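Aldehyde reductase YahK (Escherichia coli, PDB 1UUF) catalyses the NADPH-dependent reduction of a wide range of aldehydes to the corresponding alcohols and binds two zinc ions per subunit. Local coordinates at residues A[112-117]-A[157-162]; A[41-44]-A[48-51]; A[182-187]-A[321-326]. All coordinates share one frame; numbering follows the deposited sequence.

Contacts 1 and 2 lie in the GroES-like part of the subunit, with centres about 16 Å apart, and are tied together directly: Glu-157 N sits 2.8 Å from Asn-48 O, probably as a hydrogen bond, and Val-50 packs against Glu-157 and Val-160. Contact 1 holds two of the four cysteines of the second zinc site. It also reaches contact 3, where Arg-162 N lies 2.9 Å from Gln-321 OE1 and Leu-161 packs on Leu-324. The Met-323 side chain of contact 3 is about 12 Å from the catalytic zinc and about 8 Å from the side chain of its ligand Cys-178. Contacts 2 and 3 do not touch; their nearest atoms are about 11 Å apart.

Contact 1: residues A[112-117]-A[157-162]; sequences SCKHCE and ERYVLR. With ZN (zinc ion), chain B.
Tyr-159 drives its phenol into the start of a zinc-binding loop, and its OH lies only 2.6 Å from Ser-112 OG, a short hydroxyl-to-hydroxyl hydrogen bond that either group could donate. The serine hydroxyl comes in at the edge of the tyrosine ring, near its plane. Ser-112 OG stands between its backbone N and carbonyl carbon (chi1 66°), which turns it toward the phenol.

Lys-114 passes the same ring edge obliquely, with CG 3.4 Å from Tyr-159 OH. Its chain runs extended and then bends at the last torsion (chi4 62°), bringing NZ back to Ser-112 O at 3.0 Å, almost in line with the carbonyl bond; Asp-111 takes the ammonium as a salt bridge.

Arg-158 is stretched out alongside, running counter to Lys-114, and the charged ends do not meet: it is the lysine CB that meets Arg-158 NH1, at 3.5 Å. Water 1, in the guanidinium plane, accepts from Arg-158 NH1 and donates to Lys-114 O, while Glu-124 pairs with NH2.

These contacts join the 157-162 segment to the loop whose Cys-113 SG and Cys-116 SG each bind zinc at 2.4 Å. Cys-119 and Cys-127 complete the tetrahedral four-cysteine site, the second, non-catalytic zinc of the zinc-containing alcohol dehydrogenase family.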
loop_
_atom_site.group_PDB
_atom_site.type_symbol
_atom_site.label_atom_id
_atom_site.label_comp_id
_atom_site.label_asym_id
_atom_site.label_seq_id
_atom_site.Cartn_x
_atom_site.Cartn_y
_atom_site.Cartn_z
ATOM N N SER A 112 -4.896 4.439 -26.774
ATOM C CA SER A 112 -5.733 4.076 -25.634
ATOM C C SER A 112 -7.179 4.392 -26.017
ATOM O O SER A 112 -7.423 4.986 -27.070
ATOM C CB SER A 112 -5.314 4.833 -24.365
ATOM O OG SER A 112 -5.529 6.226 -24.472
ATOM N N CYS A 113 -8.138 4.004 -25.186
ATOM C CA CYS A 113 -9.540 4.237 -25.532
ATOM C C CYS A 113 -9.928 5.715 -25.589
ATOM O O CYS A 113 -10.829 6.091 -26.332
ATOM C CB CYS A 113 -10.464 3.464 -24.581
ATOM S SG CYS A 113 -10.942 4.287 -23.051
ATOM N N LYS A 114 -9.234 6.542 -24.811
ATOM C CA LYS A 114 -9.455 7.989 -24.764
ATOM C C LYS A 114 -10.744 8.475 -24.115
ATOM O O LYS A 114 -10.991 9.681 -24.084
ATOM C CB LYS A 114 -9.389 8.588 -26.172
ATOM C CG LYS A 114 -8.154 8.221 -26.960
ATOM C CD LYS A 114 -8.210 8.846 -28.342
ATOM C CE LYS A 114 -7.204 8.199 -29.269
ATOM N NZ LYS A 114 -7.520 6.756 -29.435
ATOM N N HIS A 115 -11.569 7.573 -23.595
ATOM C CA HIS A 115 -12.813 8.027 -22.983
ATOM C C HIS A 115 -13.127 7.468 -21.600
ATOM O O HIS A 115 -14.184 7.762 -21.043
ATOM C CB HIS A 115 -13.985 7.759 -23.934
ATOM C CG HIS A 115 -14.163 6.317 -24.288
ATOM N ND1 HIS A 115 -14.827 5.426 -23.474
ATOM C CD2 HIS A 115 -13.745 5.605 -25.362
ATOM C CE1 HIS A 115 -14.813 4.229 -24.031
ATOM N NE2 HIS A 115 -14.163 4.310 -25.178
ATOM N N CYS A 116 -12.222 6.673 -21.039
ATOM C CA CYS A 116 -12.445 6.118 -19.706
ATOM C C CYS A 116 -11.879 7.088 -18.673
ATOM O O CYS A 116 -11.205 8.058 -19.025
ATOM C CB CYS A 116 -11.761 4.756 -19.560
ATOM S SG CYS A 116 -9.961 4.842 -19.453
ATOM N N GLU A 117 -12.148 6.827 -17.399
ATOM C CA GLU A 117 -11.666 7.699 -16.338
ATOM C C GLU A 117 -10.148 7.880 -16.376
ATOM O O GLU A 117 -9.645 8.989 -16.195
ATOM C CB GLU A 117 -12.087 7.150 -14.973
ATOM C CG GLU A 117 -11.795 8.097 -13.821
ATOM C CD GLU A 117 -12.293 7.563 -12.490
ATOM O OE1 GLU A 117 -13.491 7.223 -12.395
ATOM O OE2 GLU A 117 -11.488 7.485 -11.539
ATOM N N GLU A 157 -0.637 11.456 -32.709
ATOM C CA GLU A 157 0.067 12.526 -31.998
ATOM C C GLU A 157 -0.198 12.645 -30.501
ATOM O O GLU A 157 0.624 13.212 -29.782
ATOM C CB GLU A 157 -0.182 13.890 -32.656
ATOM C CG GLU A 157 -1.573 14.458 -32.470
ATOM C CD GLU A 157 -1.618 15.958 -32.727
ATOM O OE1 GLU A 157 -2.730 16.503 -32.883
ATOM O OE2 GLU A 157 -0.543 16.594 -32.762
ATOM N N ARG A 158 -1.319 12.122 -30.018
ATOM C CA ARG A 158 -1.599 12.215 -28.586
ATOM C C ARG A 158 -0.566 11.441 -27.775
ATOM O O ARG A 158 -0.314 11.752 -26.607
ATOM C CB ARG A 158 -3.000 11.676 -28.262
ATOM C CG ARG A 158 -3.263 11.516 -26.756
ATOM C CD ARG A 158 -4.727 11.225 -26.454
ATOM N NE ARG A 158 -4.968 11.031 -25.025
ATOM C CZ ARG A 158 -6.173 11.034 -24.464
ATOM N NH1 ARG A 158 -7.254 11.225 -25.213
ATOM N NH2 ARG A 158 -6.303 10.851 -23.156
ATOM N N TYR A 159 0.053 10.447 -28.402
ATOM C CA TYR A 159 1.026 9.618 -27.706
ATOM C C TYR A 159 2.475 9.872 -28.088
ATOM O O TYR A 159 3.364 9.108 -27.714
ATOM C CB TYR A 159 0.656 8.149 -27.909
ATOM C CG TYR A 159 -0.801 7.900 -27.596
ATOM C CD1 TYR A 159 -1.790 8.107 -28.563
ATOM C CD2 TYR A 159 -1.204 7.556 -26.308
ATOM C CE1 TYR A 159 -3.143 7.984 -28.244
ATOM C CE2 TYR A 159 -2.550 7.432 -25.981
ATOM C CZ TYR A 159 -3.513 7.648 -26.952
ATOM O OH TYR A 159 -4.843 7.545 -26.619
ATOM N N VAL A 160 2.712 10.946 -28.830
ATOM C CA VAL A 160 4.065 11.304 -29.236
ATOM C C VAL A 160 4.517 12.442 -28.331
ATOM O O VAL A 160 3.763 13.387 -28.101
ATOM C CB VAL A 160 4.106 11.769 -30.706
ATOM C CG1 VAL A 160 5.518 12.227 -31.074
ATOM C CG2 VAL A 160 3.675 10.624 -31.619
ATOM N N LEU A 161 5.741 12.343 -27.824
ATOM C CA LEU A 161 6.302 13.351 -26.920
ATOM C C LEU A 161 7.303 14.248 -27.631
ATOM O O LEU A 161 7.937 13.833 -28.592
ATOM C CB LEU A 161 7.012 12.669 -25.747
ATOM C CG LEU A 161 6.222 11.802 -24.760
ATOM C CD1 LEU A 161 5.090 12.617 -24.162
ATOM C CD2 LEU A 161 5.683 10.561 -25.458
ATOM N N ARG A 162 7.453 15.476 -27.139
ATOM C CA ARG A 162 8.398 16.419 -27.728
ATOM C C ARG A 162 9.692 16.424 -26.915
ATOM O O ARG A 162 9.658 16.565 -25.692
ATOM C CB ARG A 162 7.799 17.831 -27.735
ATOM C CG ARG A 162 8.664 18.891 -28.420
ATOM C CD ARG A 162 8.799 18.611 -29.914
ATOM N NE ARG A 162 9.551 19.650 -30.614
ATOM C CZ ARG A 162 9.094 20.877 -30.852
ATOM N NH1 ARG A 162 7.881 21.229 -30.449
ATOM N NH2 ARG A 162 9.856 21.758 -31.488
HETATM ZN ZN ZN B . -9.068 4.440 -21.628
HETATM O O HOH W 1 -9.196 11.551 -22.982
#

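Contact 2: residues A[41-44]-A[48-51]; sequences TRRE and NDVK
Arg-43 and Asp-49 form a side-on, two-pronged salt bridge across the turn that leads into strand 49-58 of the GroES-like domain. Arg-43 NE gives its hydrogen to Asp-49 OD2 at 2.9 Å along a practically straight path (177°), and NH2 gives one to OD1 at 3.0 Å. Both oxygens lie in or close to the guanidinium plane, yet the carboxylate is turned 55° against it, and each oxygen is met from above the carboxylate plane. The two side chains come from opposite directions. Arg-43 CG sits between its backbone N and carbonyl carbon (chi1 66°), from where the extended chain carries the guanidinium to the strand.

Further out, both groups have second partners. Asp-49 OD2 also accepts the backbone N of Gly-46, inside the turn itself, and Arg-43 NH1 forms a salt bridge with Asp-140; Val-154 of strand 152-156 touches both side chains. A leucine in place of Arg-43 would remove the three guanidinium nitrogens and would probably leave the buried Asp-49 carboxylate with the Gly-46 N-H but no charged mate here, and cost Asp-140 this salt bridge.

At the outer edge a single water links two opposite charges, Glu-44 OE1 and Lys-51 NZ being 6.0 Å apart. Water 2 accepts from Lys-51 NZ at 2.9 Å and donates a weak bond to Glu-44 OE1 at 3.4 Å.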
loop_
_atom_site.group_PDB
_atom_site.type_symbol
_atom_site.label_atom_id
_atom_site.label_comp_id
_atom_site.label_asym_id
_atom_site.label_seq_id
_atom_site.Cartn_x
_atom_site.Cartn_y
_atom_site.Cartn_z
ATOM N N THR A 41 6.107 -3.608 -42.106
ATOM C CA THR A 41 5.402 -2.523 -42.766
ATOM C C THR A 41 4.816 -1.590 -41.715
ATOM O O THR A 41 4.647 -1.975 -40.557
ATOM C CB THR A 41 4.256 -3.048 -43.662
ATOM O OG1 THR A 41 3.250 -3.658 -42.847
ATOM C CG2 THR A 41 4.791 -4.075 -44.656
ATOM N N ARG A 42 4.536 -0.362 -42.130
ATOM C CA ARG A 42 3.944 0.654 -41.268
ATOM C C ARG A 42 2.752 1.231 -42.010
ATOM O O ARG A 42 2.769 1.324 -43.237
ATOM C CB ARG A 42 4.939 1.782 -40.984
ATOM C CG ARG A 42 6.118 1.392 -40.111
ATOM C CD ARG A 42 5.654 0.845 -38.783
ATOM N NE ARG A 42 6.758 0.683 -37.843
ATOM C CZ ARG A 42 6.633 0.114 -36.651
ATOM N NH1 ARG A 42 5.452 -0.353 -36.264
ATOM N NH2 ARG A 42 7.684 0.019 -35.846
ATOM N N ARG A 43 1.720 1.621 -41.272
ATOM C CA ARG A 43 0.541 2.202 -41.892
ATOM C C ARG A 43 0.899 3.573 -42.445
ATOM O O ARG A 43 1.876 4.190 -42.015
ATOM C CB ARG A 43 -0.594 2.351 -40.869
ATOM C CG ARG A 43 -0.320 3.358 -39.742
ATOM C CD ARG A 43 -1.614 3.710 -39.007
ATOM N NE ARG A 43 -1.428 4.710 -37.955
ATOM C CZ ARG A 43 -0.994 4.440 -36.727
ATOM N NH1 ARG A 43 -0.699 3.194 -36.382
ATOM N NH2 ARG A 43 -0.858 5.420 -35.840
ATOM N N GLU A 44 0.129 4.039 -43.421
ATOM C CA GLU A 44 0.358 5.364 -43.976
ATOM C C GLU A 44 -0.192 6.303 -42.914
ATOM O O GLU A 44 -1.219 6.013 -42.300
ATOM C CB GLU A 44 -0.411 5.548 -45.285
ATOM C CG GLU A 44 0.123 4.719 -46.441
ATOM C CD GLU A 44 1.552 5.080 -46.793
ATOM O OE1 GLU A 44 1.813 6.271 -47.076
ATOM O OE2 GLU A 44 2.416 4.175 -46.789
ATOM N N ASN A 48 -4.377 12.210 -37.837
ATOM C CA ASN A 48 -3.832 12.520 -36.514
ATOM C C ASN A 48 -2.481 11.858 -36.251
ATOM O O ASN A 48 -1.952 11.949 -35.139
ATOM C CB ASN A 48 -4.804 12.076 -35.417
ATOM C CG ASN A 48 -6.172 12.711 -35.553
ATOM O OD1 ASN A 48 -6.306 13.935 -35.565
ATOM N ND2 ASN A 48 -7.202 11.875 -35.649
ATOM N N ASP A 49 -1.923 11.206 -37.267
ATOM C CA ASP A 49 -0.648 10.503 -37.119
ATOM C C ASP A 49 0.634 11.283 -37.361
ATOM O O ASP A 49 0.673 12.251 -38.120
ATOM C CB ASP A 49 -0.610 9.266 -38.019
ATOM C CG ASP A 49 -1.611 8.217 -37.607
ATOM O OD1 ASP A 49 -1.914 8.127 -36.397
ATOM O OD2 ASP A 49 -2.082 7.470 -38.495
ATOM N N VAL A 50 1.693 10.817 -36.705
ATOM C CA VAL A 50 3.023 11.399 -36.823
ATOM C C VAL A 50 3.938 10.279 -37.307
ATOM O O VAL A 50 4.010 9.215 -36.680
ATOM C CB VAL A 50 3.550 11.900 -35.453
ATOM C CG1 VAL A 50 4.942 12.505 -35.616
ATOM C CG2 VAL A 50 2.589 12.917 -34.862
ATOM N N LYS A 51 4.613 10.505 -38.432
ATOM C CA LYS A 51 5.537 9.519 -38.987
ATOM C C LYS A 51 6.916 9.889 -38.466
ATOM O O LYS A 51 7.397 10.993 -38.706
ATOM C CB LYS A 51 5.522 9.569 -40.514
ATOM C CG LYS A 51 6.488 8.601 -41.173
ATOM C CD LYS A 51 6.400 8.709 -42.689
ATOM C CE LYS A 51 7.356 7.750 -43.365
ATOM N NZ LYS A 51 7.220 7.815 -44.846
HETATM O O HOH W 2 4.603 6.658 -45.229
#

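Contact 3: residues A[182-187]-A[321-326]; sequences TTYSPL and QEMLDF
Tyr-184 does nearly all the work on its helix, meeting Glu-322, Met-323 and Phe-326 from just over one turn of the other. The polar part is at the phenol: Tyr-184 OH donates to Glu-322 OE1 at 2.8 Å. The carboxylate oxygen lies at the edge of the ring, in its plane, while the phenol approaches OE1 on the anti side, clearly tilted out of the carboxylate plane. Glu-322 reaches this point through an extended chain that crosses the tyrosine at about a right angle. The same phenol oxygen accepts a hydrogen bond from Arg-188 NE, so two bonds hold it, which probably limits how far the ring can swing.

The apolar part covers a face. Met-323 CB makes a CH-pi contact 3.7 Å from the centroid of the Tyr-184 ring and only 12° off its normal, and CG packs 3.6 Å from Tyr-184 CG. The sulfur is farther out: SD stands obliquely, 5.0 Å from that centroid, as a Met-aromatic contact. Tyr-184 CG lies opposite the backbone N (chi1 -177°), which sends the ring out across the methionine.

The aromatic part is looser. Phe-326 CD2 touches Tyr-184 CE1 at 3.9 Å, and the rings meet obliquely, their centroids 5.9 Å apart; Arg-188 makes a cation-pi contact with Phe-326.

The helix segments cross almost perpendicularly, at 101°, with their axes 10.4 Å apart, and helix 182-187 is kinked at Pro-186. Helix 176-189, which carries the catalytic zinc ligand Cys-178 in its first turn, meets helix 317-330 here and, through Thr-183 and Leu-187, also touches helix 205-216 and strand 258-263 of the Rossmann-type parallel sheet.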
loop_
_atom_site.group_PDB
_atom_site.type_symbol
_atom_site.label_atom_id
_atom_site.label_comp_id
_atom_site.label_asym_id
_atom_site.label_seq_id
_atom_site.Cartn_x
_atom_site.Cartn_y
_atom_site.Cartn_z
ATOM N N THR A 182 9.016 5.471 -15.642
ATOM C CA THR A 182 8.652 4.431 -14.681
ATOM C C THR A 182 9.075 4.810 -13.264
ATOM O O THR A 182 8.411 4.442 -12.291
ATOM C CB THR A 182 9.279 3.079 -15.076
ATOM O OG1 THR A 182 8.662 2.629 -16.287
ATOM C CG2 THR A 182 9.067 2.030 -13.988
ATOM N N THR A 183 10.173 5.550 -13.142
ATOM C CA THR A 183 10.633 5.970 -11.822
ATOM C C THR A 183 10.158 7.386 -11.501
ATOM O O THR A 183 9.851 7.704 -10.351
ATOM C CB THR A 183 12.184 5.882 -11.697
ATOM O OG1 THR A 183 12.809 6.660 -12.725
ATOM C CG2 THR A 183 12.639 4.439 -11.832
ATOM N N TYR A 184 10.081 8.235 -12.522
ATOM C CA TYR A 184 9.637 9.610 -12.333
ATOM C C TYR A 184 8.204 9.658 -11.815
ATOM O O TYR A 184 7.895 10.396 -10.880
ATOM C CB TYR A 184 9.698 10.374 -13.658
ATOM C CG TYR A 184 9.319 11.835 -13.559
ATOM C CD1 TYR A 184 10.272 12.801 -13.236
ATOM C CD2 TYR A 184 8.010 12.254 -13.806
ATOM C CE1 TYR A 184 9.934 14.154 -13.166
ATOM C CE2 TYR A 184 7.660 13.601 -13.734
ATOM C CZ TYR A 184 8.627 14.543 -13.417
ATOM O OH TYR A 184 8.283 15.873 -13.346
ATOM N N SER A 185 7.326 8.869 -12.426
ATOM C CA SER A 185 5.919 8.871 -12.029
ATOM C C SER A 185 5.662 8.599 -10.543
ATOM O O SER A 185 4.963 9.372 -9.876
ATOM C CB SER A 185 5.129 7.870 -12.875
ATOM O OG SER A 185 3.740 8.014 -12.625
ATOM N N PRO A 186 6.207 7.495 -10.002
ATOM C CA PRO A 186 5.971 7.226 -8.581
ATOM C C PRO A 186 6.669 8.234 -7.670
ATOM O O PRO A 186 6.172 8.543 -6.595
ATOM C CB PRO A 186 6.491 5.799 -8.402
ATOM C CG PRO A 186 7.564 5.686 -9.451
ATOM C CD PRO A 186 6.931 6.381 -10.640
ATOM N N LEU A 187 7.820 8.748 -8.096
ATOM C CA LEU A 187 8.521 9.736 -7.284
ATOM C C LEU A 187 7.629 10.961 -7.143
ATOM O O LEU A 187 7.541 11.553 -6.065
ATOM C CB LEU A 187 9.856 10.120 -7.929
ATOM C CG LEU A 187 10.953 9.062 -7.822
ATOM C CD1 LEU A 187 12.142 9.475 -8.684
ATOM C CD2 LEU A 187 11.365 8.893 -6.356
ATOM N N GLN A 321 5.528 13.837 -20.729
ATOM C CA GLN A 321 5.965 15.093 -21.332
ATOM C C GLN A 321 6.572 16.002 -20.268
ATOM O O GLN A 321 7.583 16.661 -20.509
ATOM C CB GLN A 321 4.797 15.821 -22.001
ATOM C CG GLN A 321 5.243 17.071 -22.761
ATOM C CD GLN A 321 6.204 16.742 -23.891
ATOM O OE1 GLN A 321 5.806 16.175 -24.906
ATOM N NE2 GLN A 321 7.478 17.086 -23.716
ATOM N N GLU A 322 5.946 16.040 -19.097
ATOM C CA GLU A 322 6.432 16.862 -17.993
ATOM C C GLU A 322 7.839 16.410 -17.626
ATOM O O GLU A 322 8.734 17.227 -17.394
ATOM C CB GLU A 322 5.518 16.704 -16.776
ATOM C CG GLU A 322 5.926 17.549 -15.576
ATOM C CD GLU A 322 5.142 17.198 -14.327
ATOM O OE1 GLU A 322 5.572 16.294 -13.579
ATOM O OE2 GLU A 322 4.083 17.822 -14.099
ATOM N N MET A 323 8.028 15.096 -17.574
ATOM C CA MET A 323 9.322 14.527 -17.235
ATOM C C MET A 323 10.384 14.941 -18.242
ATOM O O MET A 323 11.484 15.338 -17.870
ATOM C CB MET A 323 9.238 13.003 -17.197
ATOM C CG MET A 323 10.575 12.343 -16.929
ATOM S SD MET A 323 10.577 10.623 -17.419
ATOM C CE MET A 323 10.269 10.783 -19.206
ATOM N N LEU A 324 10.056 14.840 -19.525
ATOM C CA LEU A 324 11.004 15.213 -20.565
ATOM C C LEU A 324 11.395 16.686 -20.465
ATOM O O LEU A 324 12.567 17.033 -20.632
ATOM C CB LEU A 324 10.413 14.906 -21.944
ATOM C CG LEU A 324 10.369 13.407 -22.255
ATOM C CD1 LEU A 324 9.575 13.151 -23.522
ATOM C CD2 LEU A 324 11.790 12.875 -22.397
ATOM N N ASP A 325 10.421 17.549 -20.187
ATOM C CA ASP A 325 10.691 18.981 -20.060
ATOM C C ASP A 325 11.600 19.226 -18.856
ATOM O O ASP A 325 12.572 19.982 -18.937
ATOM C CB ASP A 325 9.387 19.763 -19.883
ATOM C CG ASP A 325 8.472 19.669 -21.094
ATOM O OD1 ASP A 325 8.949 19.283 -22.185
ATOM O OD2 ASP A 325 7.274 19.999 -20.953
ATOM N N PHE A 326 11.265 18.580 -17.745
ATOM C CA PHE A 326 12.028 18.675 -16.502
ATOM C C PHE A 326 13.470 18.220 -16.743
ATOM O O PHE A 326 14.422 18.888 -16.341
ATOM C CB PHE A 326 11.367 17.786 -15.438
ATOM C CG PHE A 326 12.107 17.724 -14.130
ATOM C CD1 PHE A 326 11.961 18.729 -13.178
ATOM C CD2 PHE A 326 12.928 16.641 -13.838
ATOM C CE1 PHE A 326 12.623 18.650 -11.949
ATOM C CE2 PHE A 326 13.593 16.552 -12.616
ATOM C CZ PHE A 326 13.439 17.558 -11.670
#